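Local atomic coordinates of pyruvate carboxylase protein (Rhizobium etli, PDB entry 2QF7), a protein that belongs to the biotin-dependent carboxylases, large multidomain enzymes, and assembles from four chains. Residues G1093-V1098 and A1137-T1142. Numbering follows the deposited sequence.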
loop_
_atom_site.group_PDB
_atom_site.type_symbol
_atom_site.label_atom_id
_atom_site.label_comp_id
_atom_site.label_asym_id
_atom_site.label_seq_id
_atom_site.Cartn_x
_atom_site.Cartn_y
_atom_site.Cartn_z
ATOM N N GLY A 1093 -20.116 10.741 -30.420
ATOM C CA GLY A 1093 -20.709 11.738 -31.305
ATOM C C GLY A 1093 -19.806 12.774 -31.964
ATOM O O GLY A 1093 -19.773 12.861 -33.202
ATOM N N ASN A 1094 -19.078 13.557 -31.154
ATOM C CA ASN A 1094 -18.560 14.850 -31.632
ATOM C C ASN A 1094 -17.116 14.950 -32.089
ATOM O O ASN A 1094 -16.277 14.089 -31.798
ATOM C CB ASN A 1094 -18.975 16.037 -30.735
ATOM C CG ASN A 1094 -18.349 16.004 -29.361
ATOM O OD1 ASN A 1094 -18.203 17.046 -28.719
ATOM N ND2 ASN A 1094 -17.996 14.812 -28.885
ATOM N N ALA A 1095 -16.848 16.064 -32.769
ATOM C CA ALA A 1095 -15.874 16.100 -33.848
ATOM C C ALA A 1095 -14.478 16.776 -33.769
ATOM O O ALA A 1095 -13.609 16.303 -34.510
ATOM C CB ALA A 1095 -16.585 16.546 -35.133
ATOM N N ALA A 1096 -14.150 17.791 -32.944
ATOM C CA ALA A 1096 -14.569 18.157 -31.563
ATOM C C ALA A 1096 -13.811 17.389 -30.463
ATOM O O ALA A 1096 -13.046 17.977 -29.691
ATOM C CB ALA A 1096 -16.067 18.168 -31.347
ATOM N N HIS A 1097 -14.001 16.077 -30.419
ATOM C CA HIS A 1097 -13.337 15.231 -29.436
ATOM C C HIS A 1097 -12.361 14.318 -30.145
ATOM O O HIS A 1097 -12.663 13.782 -31.214
ATOM C CB HIS A 1097 -14.360 14.400 -28.655
ATOM C CG HIS A 1097 -15.045 15.147 -27.548
ATOM N ND1 HIS A 1097 -15.763 14.507 -26.559
ATOM C CD2 HIS A 1097 -15.114 16.470 -27.263
ATOM C CE1 HIS A 1097 -16.248 15.402 -25.715
ATOM N NE2 HIS A 1097 -15.871 16.602 -26.120
ATOM N N VAL A 1098 -11.183 14.168 -29.546
ATOM C CA VAL A 1098 -10.179 13.219 -30.001
ATOM C C VAL A 1098 -10.112 12.104 -28.950
ATOM O O VAL A 1098 -9.548 12.282 -27.858
ATOM C CB VAL A 1098 -8.785 13.901 -30.206
ATOM C CG1 VAL A 1098 -7.715 12.869 -30.591
ATOM C CG2 VAL A 1098 -8.882 15.013 -31.236
ATOM N N ALA A 1137 -5.050 13.643 -36.785
ATOM C CA ALA A 1137 -6.147 14.598 -36.805
ATOM C C ALA A 1137 -7.100 14.224 -37.943
ATOM O O ALA A 1137 -6.668 14.005 -39.072
ATOM C CB ALA A 1137 -5.612 16.012 -36.984
ATOM N N GLU A 1138 -8.389 14.125 -37.634
ATOM C CA GLU A 1138 -9.369 13.694 -38.636
ATOM C C GLU A 1138 -9.903 14.843 -39.495
ATOM O O GLU A 1138 -10.526 14.613 -40.532
ATOM C CB GLU A 1138 -10.521 12.923 -37.977
ATOM C CG GLU A 1138 -10.231 11.446 -37.732
ATOM C CD GLU A 1138 -11.410 10.712 -37.098
ATOM O OE1 GLU A 1138 -12.576 11.000 -37.472
ATOM O OE2 GLU A 1138 -11.174 9.844 -36.222
ATOM N N LYS A 1139 -9.640 16.075 -39.065
ATOM C CA LYS A 1139 -10.210 17.262 -39.702
ATOM C C LYS A 1139 -9.286 18.468 -39.563
ATOM O O LYS A 1139 -8.308 18.434 -38.811
ATOM C CB LYS A 1139 -11.579 17.588 -39.088
ATOM C CG LYS A 1139 -11.602 17.534 -37.557
ATOM C CD LYS A 1139 -12.872 18.129 -36.965
ATOM C CE LYS A 1139 -12.659 19.552 -36.478
ATOM N NZ LYS A 1139 -13.871 20.058 -35.787
ATOM N N ASP A 1140 -9.610 19.531 -40.295
ATOM C CA ASP A 1140 -8.965 20.826 -40.114
ATOM C C ASP A 1140 -9.482 21.464 -38.834
ATOM O O ASP A 1140 -10.673 21.370 -38.529
ATOM N N GLY A 1141 -8.590 22.098 -38.080
ATOM C CA GLY A 1141 -9.026 22.876 -36.934
ATOM C C GLY A 1141 -7.941 23.446 -36.050
ATOM O O GLY A 1141 -6.747 23.285 -36.319
ATOM N N THR A 1142 -8.386 24.135 -35.003
ATOM C CA THR A 1142 -7.535 24.601 -33.918
ATOM C C THR A 1142 -7.902 23.815 -32.659
ATOM O O THR A 1142 -9.048 23.869 -32.200
ATOM C CB THR A 1142 -7.736 26.111 -33.658
ATOM O OG1 THR A 1142 -7.670 26.827 -34.897
ATOM C CG2 THR A 1142 -6.677 26.649 -32.694
#
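Lys1139 lies across one face of the peptide group that joins Ala1095 to Ala1096. This group is modelled as a strongly twisted cis peptide, and its plane is therefore approximate. Lys1139 CD comes from above that plane and is close in the model to Ala1095 O, at 3.1 Å. Farther along the chain, Lys1139 NZ stands over the same face, 3.6 Å from Ala1096 N. The methyl CB of Ala1095 lies 4.4 Å from Lys1139 CD. Asn1094 ND2 sits over one face of the His1097 ring, nearer its border than its middle, at 3.2 Å from the plane.

The shape of the lysine explains its reach. The first torsion (chi1 46°) tucks CG into the cleft between N and C of its own backbone. A bend at chi3 (-99°) then turns CE and NZ over the peptide. The touch is mainly aliphatic chain against backbone, with 96 Å² buried in all. The charged end also makes a cation-pi contact with Tyr1163. A weak backbone hydrogen bond from His1097 N to Asn1094 O, 3.3 Å long, spans the turn, and His1097 ND1 is hydrogen-bonded to Glu1091 N.

This is a surface contact in the biotin-carrier domain, which in this family is a small flattened beta-barrel. Residues 1093-1096 turn into strand 1097-1099, which pairs with strand 1159-1162. Lys1139 belongs to the loop between strands 1133-1136 and 1145-1146. Its chain reaches from this loop, which joins the two small sheets, to the turn just ahead of strand 1097-1099. Val1098 and Ala1137 both pack on Leu1123 of strand 1122-1127.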